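Local coordinates for protein halogenase PltM (Pseudomonas fluorescens, PDB 6BZN) that probably uses a bound flavin (FAD) to halogenate phenolic substrates, accepting chloride, bromide or iodide as the halogen source, at residues Asn396-Leu399 against Val400-Ser403; Tyr467-Leu470 against Phe471-Cys475. One frame throughout, in Å; residues are numbered along the deposited sequence. Where two conformers were deposited one is given.

Contact 1: Asn396-Leu399 against Val400-Ser403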
ATOM      1  N   ASN A 396       9.115  -3.303  -4.610  1.00 12.33           N
ATOM      2  CA  ASN A 396       8.472  -3.549  -3.327  1.00 12.79           C
ATOM      3  C   ASN A 396       9.093  -4.795  -2.653  1.00 12.57           C
ATOM      4  O   ASN A 396       9.369  -4.787  -1.451  1.00 11.82           O
ATOM      5  CB  ASN A 396       6.957  -3.697  -3.581  1.00 13.23           C
ATOM      6  CG  ASN A 396       6.082  -3.618  -2.334  1.00 14.31           C
ATOM      7  OD1 ASN A 396       6.537  -3.523  -1.177  1.00 16.41           O
ATOM      8  ND2 ASN A 396       4.780  -3.639  -2.582  1.00 14.07           N
ATOM      9  N   ASP A 397       9.366  -5.831  -3.455  1.00 12.32           N
ATOM     10  CA  ASP A 397       9.995  -7.072  -2.956  1.00 12.72           C
ATOM     11  C   ASP A 397      11.405  -6.815  -2.402  1.00 12.89           C
ATOM     12  O   ASP A 397      11.747  -7.339  -1.338  1.00 12.21           O
ATOM     13  CB  ASP A 397      10.058  -8.106  -4.069  1.00 13.08           C
ATOM     14  CG  ASP A 397      10.465  -9.495  -3.580  1.00 14.18           C
ATOM     15  OD1 ASP A 397      10.076  -9.914  -2.467  1.00 14.36           O
ATOM     16  OD2 ASP A 397      11.148 -10.200  -4.357  1.00 15.29           O
ATOM     17  N   GLN A 398      12.218  -6.026  -3.110  0.52 13.14           N
ATOM     18  CA  GLN A 398      13.559  -5.685  -2.607  0.52 13.42           C
ATOM     19  C   GLN A 398      13.460  -4.816  -1.359  0.52 12.94           C
ATOM     20  O   GLN A 398      14.093  -5.117  -0.337  0.52 12.66           O
ATOM     21  CB  GLN A 398      14.422  -5.008  -3.677  0.52 14.51           C
ATOM     22  CG  GLN A 398      15.010  -5.958  -4.720  0.52 15.19           C
ATOM     23  CD  GLN A 398      16.019  -6.949  -4.141  0.52 16.36           C
ATOM     24  OE1 GLN A 398      17.012  -6.560  -3.514  0.52 17.20           O
ATOM     25  NE2 GLN A 398      15.765  -8.242  -4.339  0.52 17.20           N
ATOM     26  N   LEU A 399      12.622  -3.780  -1.413  1.00 12.56           N
ATOM     27  CA  LEU A 399      12.451  -2.912  -0.250  1.00 12.36           C
ATOM     28  C   LEU A 399      12.102  -3.700   1.009  1.00 11.87           C
ATOM     29  O   LEU A 399      12.734  -3.517   2.059  1.00 11.66           O
ATOM     30  CB  LEU A 399      11.385  -1.852  -0.516  1.00 12.59           C
ATOM     31  CG  LEU A 399      10.925  -1.003   0.673  1.00 13.40           C
ATOM     32  CD1 LEU A 399      12.056  -0.107   1.170  1.00 13.63           C
ATOM     33  CD2 LEU A 399       9.698  -0.190   0.318  1.00 13.62           C
ATOM     34  N   VAL A 400      11.128  -4.592   0.889  1.00 11.22           N
ATOM     35  CA  VAL A 400      10.577  -5.271   2.040  1.00 11.31           C
ATOM     36  C   VAL A 400      11.518  -6.377   2.511  1.00 11.42           C
ATOM     37  O   VAL A 400      11.780  -6.476   3.700  1.00 11.34           O
ATOM     38  CB  VAL A 400       9.149  -5.809   1.773  1.00 11.07           C
ATOM     39  CG1 VAL A 400       8.712  -6.769   2.870  1.00 11.08           C
ATOM     40  CG2 VAL A 400       8.171  -4.650   1.672  1.00 10.85           C
ATOM     41  N   SER A 401      12.027  -7.195   1.597  1.00 12.07           N
ATOM     42  CA  SER A 401      12.951  -8.261   1.985  1.00 12.58           C
ATOM     43  C   SER A 401      14.179  -7.686   2.697  1.00 13.03           C
ATOM     44  O   SER A 401      14.586  -8.183   3.749  1.00 13.13           O
ATOM     45  CB  SER A 401      13.366  -9.125   0.790  1.00 13.01           C
ATOM     46  OG  SER A 401      14.045  -8.374  -0.206  1.00 14.05           O
ATOM     47  N   CYS A 402      14.754  -6.621   2.150  1.00 13.25           N
ATOM     48  CA  CYS A 402      15.910  -5.980   2.804  1.00 12.97           C
ATOM     49  C   CYS A 402      15.534  -5.372   4.168  1.00 12.51           C
ATOM     50  O   CYS A 402      16.344  -5.399   5.094  1.00 12.31           O
ATOM     51  CB  CYS A 402      16.548  -4.946   1.879  1.00 13.88           C
ATOM     52  SG  CYS A 402      17.299  -5.705   0.411  1.00 15.00           S
ATOM     53  N   SER A 403      14.311  -4.854   4.300  1.00 11.67           N
ATOM     54  CA  SER A 403      13.836  -4.334   5.571  1.00 11.86           C
ATOM     55  C   SER A 403      13.728  -5.421   6.640  1.00 11.92           C
ATOM     56  O   SER A 403      14.144  -5.216   7.773  1.00 11.61           O
ATOM     57  CB  SER A 403      12.481  -3.648   5.405  1.00 11.59           C
ATOM     58  OG  SER A 403      12.588  -2.516   4.571  1.00 11.45           O
TER
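S401 and S403 each hook a side-chain hydroxyl back onto the carbonyl four residues earlier in helix 383-406, at D397 and L399. D397 O takes the backbone N of S401 at 3.0 Å and its OG at 2.8 Å, the two donors arriving from opposite faces of the carbonyl plane. S403 repeats the double grip on L399 O, OG standing 2.7 Å from it. The two serines reach the same kind of carbonyl by different rotations: S401 holds OG between its own backbone N and carbonyl carbon (chi1 61°), whereas S403 has OG beside the backbone N (chi1 -64°). With alanine at S401 the hydroxyl goes, and D397 O is likely to keep just the amide as its donor from the following turn. The tight part is the buried flank, where N396 and V400 run side by side and OD1 of N396 meets CG2 of V400 at 3.5 Å; R352 touches both N396 and L399, and W420 packs on L399. On the partly exposed flank the fit is looser: the side chain of Q398 was modelled in two conformers, so the place of its amide near C402 and S401 is doubtful. Polar ends in this turn also reach beyond the helix, the D397 carboxylate making hydrogen bonds to T213 OG1 and the A212 amide. The chemistry therefore implies a helix turn in which two carbonyls each accept an amide and a hydroxyl, the hydroxyl of buried S403 also meeting W416 NE1, while the D397 carboxylate ties the helix to the loop at A212 and T213.

Contact 2: Tyr467-Leu470 against Phe471-Cys475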
ATOM      1  N   TYR A 467      19.210   8.421  -6.696  1.00 16.89           N
ATOM      2  CA  TYR A 467      18.502   7.648  -5.674  1.00 16.51           C
ATOM      3  C   TYR A 467      18.472   6.163  -6.035  1.00 16.36           C
ATOM      4  O   TYR A 467      18.730   5.311  -5.188  1.00 17.36           O
ATOM      5  CB  TYR A 467      17.060   8.127  -5.379  1.00 15.76           C
ATOM      6  CG  TYR A 467      16.478   7.162  -4.392  1.00 15.37           C
ATOM      7  CD1 TYR A 467      16.894   7.180  -3.067  1.00 14.74           C
ATOM      8  CD2 TYR A 467      15.670   6.106  -4.807  1.00 15.08           C
ATOM      9  CE1 TYR A 467      16.455   6.229  -2.162  1.00 14.91           C
ATOM     10  CE2 TYR A 467      15.235   5.141  -3.910  1.00 14.69           C
ATOM     11  CZ  TYR A 467      15.619   5.213  -2.588  1.00 14.75           C
ATOM     12  OH  TYR A 467      15.197   4.278  -1.674  1.00 14.69           O
ATOM     13  N   GLU A 468      18.164   5.842  -7.282  1.00 16.47           N
ATOM     14  CA  GLU A 468      18.034   4.436  -7.655  1.00 16.51           C
ATOM     15  C   GLU A 468      19.368   3.697  -7.583  1.00 16.38           C
ATOM     16  O   GLU A 468      19.402   2.494  -7.329  1.00 16.17           O
ATOM     17  CB  GLU A 468      17.329   4.298  -9.000  1.00 16.59           C
ATOM     18  CG  GLU A 468      15.922   4.909  -9.027  1.00 16.32           C
ATOM     19  CD  GLU A 468      14.969   4.421  -7.915  1.00 16.67           C
ATOM     20  OE1 GLU A 468      15.155   3.308  -7.382  1.00 17.01           O
ATOM     21  OE2 GLU A 468      13.996   5.150  -7.586  1.00 16.03           O
ATOM     22  N   SER A 469      20.466   4.431  -7.768  1.00 16.65           N
ATOM     23  CA  SER A 469      21.811   3.916  -7.477  1.00 16.64           C
ATOM     24  C   SER A 469      21.982   3.586  -5.981  1.00 15.73           C
ATOM     25  O   SER A 469      22.497   2.508  -5.621  1.00 16.21           O
ATOM     26  CB  SER A 469      22.877   4.931  -7.929  1.00 17.65           C
ATOM     27  OG  SER A 469      24.167   4.540  -7.480  1.00 18.29           O
ATOM     28  N   LEU A 470      21.562   4.504  -5.110  1.00 15.17           N
ATOM     29  CA  LEU A 470      21.586   4.249  -3.668  1.00 15.22           C
ATOM     30  C   LEU A 470      20.744   3.029  -3.304  1.00 15.49           C
ATOM     31  O   LEU A 470      21.203   2.159  -2.560  1.00 15.36           O
ATOM     32  CB  LEU A 470      21.122   5.472  -2.864  1.00 15.75           C
ATOM     33  CG  LEU A 470      20.892   5.283  -1.367  1.00 15.34           C
ATOM     34  CD1 LEU A 470      22.164   4.907  -0.627  1.00 15.54           C
ATOM     35  CD2 LEU A 470      20.283   6.557  -0.797  1.00 15.85           C
ATOM     36  N   PHE A 471      19.522   2.959  -3.848  1.00 15.36           N
ATOM     37  CA  PHE A 471      18.634   1.857  -3.526  1.00 15.36           C
ATOM     38  C   PHE A 471      19.212   0.514  -3.971  1.00 15.61           C
ATOM     39  O   PHE A 471      19.264  -0.412  -3.181  1.00 15.36           O
ATOM     40  CB  PHE A 471      17.265   2.095  -4.139  1.00 15.43           C
ATOM     41  CG  PHE A 471      16.259   1.028  -3.811  1.00 15.00           C
ATOM     42  CD1 PHE A 471      15.609   1.035  -2.599  1.00 14.95           C
ATOM     43  CD2 PHE A 471      15.962   0.026  -4.730  1.00 15.05           C
ATOM     44  CE1 PHE A 471      14.666   0.074  -2.299  1.00 15.45           C
ATOM     45  CE2 PHE A 471      15.018  -0.946  -4.434  1.00 15.18           C
ATOM     46  CZ  PHE A 471      14.375  -0.929  -3.221  1.00 15.27           C
ATOM     47  N   ARG A 472      19.670   0.434  -5.218  1.00 17.52           N
ATOM     48  CA  ARG A 472      20.258  -0.793  -5.774  1.00 19.69           C
ATOM     49  C   ARG A 472      21.450  -1.277  -4.925  1.00 19.02           C
ATOM     50  O   ARG A 472      21.492  -2.432  -4.482  1.00 16.62           O
ATOM     51  CB  ARG A 472      20.659  -0.540  -7.240  1.00 23.60           C
ATOM     52  CG  ARG A 472      21.257  -1.712  -8.006  1.00 27.82           C
ATOM     53  CD  ARG A 472      21.637  -1.342  -9.446  1.00 31.43           C
ATOM     54  NE  ARG A 472      22.401  -0.086  -9.568  1.00 34.69           N
ATOM     55  CZ  ARG A 472      23.702   0.073  -9.287  1.00 36.22           C
ATOM     56  NH1 ARG A 472      24.459  -0.939  -8.849  1.00 37.88           N
ATOM     57  NH2 ARG A 472      24.263   1.269  -9.443  1.00 36.75           N
ATOM     58  N   GLN A 473      22.388  -0.373  -4.653  1.00 17.76           N
ATOM     59  CA  GLN A 473      23.582  -0.727  -3.879  1.00 18.26           C
ATOM     60  C   GLN A 473      23.279  -1.073  -2.417  1.00 17.11           C
ATOM     61  O   GLN A 473      23.859  -2.008  -1.866  1.00 16.64           O
ATOM     62  CB  GLN A 473      24.632   0.380  -3.969  1.00 18.71           C
ATOM     63  CG  GLN A 473      25.187   0.562  -5.371  1.00 19.46           C
ATOM     64  CD  GLN A 473      26.243   1.655  -5.424  1.00 20.80           C
ATOM     65  OE1 GLN A 473      26.009   2.744  -5.948  1.00 23.14           O
ATOM     66  NE2 GLN A 473      27.390   1.379  -4.852  1.00 20.21           N
ATOM     67  N   SER A 474      22.353  -0.338  -1.800  1.00 16.72           N
ATOM     68  CA  SER A 474      21.923  -0.649  -0.432  1.00 16.33           C
ATOM     69  C   SER A 474      21.251  -2.017  -0.307  1.00 15.89           C
ATOM     70  O   SER A 474      21.506  -2.728   0.664  1.00 15.01           O
ATOM     71  CB  SER A 474      20.992   0.442   0.107  1.00 16.41           C
ATOM     72  OG  SER A 474      21.660   1.686   0.116  1.00 16.34           O
ATOM     73  N   CYS A 475      20.395  -2.376  -1.270  1.00 16.83           N
ATOM     74  CA  CYS A 475      19.777  -3.710  -1.282  1.00 17.35           C
ATOM     75  C   CYS A 475      20.817  -4.814  -1.471  1.00 18.50           C
ATOM     76  O   CYS A 475      20.718  -5.854  -0.822  1.00 18.00           O
ATOM     77  CB  CYS A 475      18.687  -3.820  -2.354  1.00 17.58           C
ATOM     78  SG  CYS A 475      17.230  -2.819  -1.986  1.00 18.65           S
TER
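Y467 lays the phenol end of its ring against the base of F471, one turn further along helix 465-483: CE2 is 3.7 Å from CB of F471, and OH lies 3.4 Å from CD1. The two aromatic side chains meet at a slant. Both have CG anti to the backbone N (chi1 176° for Y467, -178° for F471), which sends the rings off the helix in similar directions. The tyrosine hydroxyl is hydrogen-bonded to V419 O of helix 410-441. C475 SG stands 3.6 Å above one face of the F471 ring, toward its rim. Along another flank L470 O accepts both the amide of S474 and its OG, the latter at 2.8 Å and from above the carbonyl plane, while CD1 of L470 comes to 3.3 Å from that OG. On the more open side S469 OG lies 3.0 Å from OE1 of Q473, a weak bond whose proton H502 NE2 can also claim. The backbone bonds are regular i to i+4 links, such as R472 N to E468 O (165° at the hydrogen). Buried Y467, L470, F471 and S474 against the more exposed S469, R472 and Q473 are typical of an amphipathic helix packed among others, here helices 383-406, 410-441 and 488-502.

Overall arrangement
Contact 1 lies on helix 383-406 and contact 2 on helix 465-483, their centres about 12 Å apart and on the same side of the chain's centre; 396-403 comes first in sequence, with helices 410-441 and 444-452 between. The helices meet directly: SG of C402 is 3.6 Å from CA of C475, and CZ of F471 is 3.8 Å from N of L399. Both also touch helix 410-441. Contact 1 is the more central, its N396 side chain about 8 Å from that of Q341, an FAD-binding residue, whereas contact 2 lies away from the annotated sites. Helix 383-406 thus probably connects the FAD-binding region with helix 465-483, farther from the chain's centre.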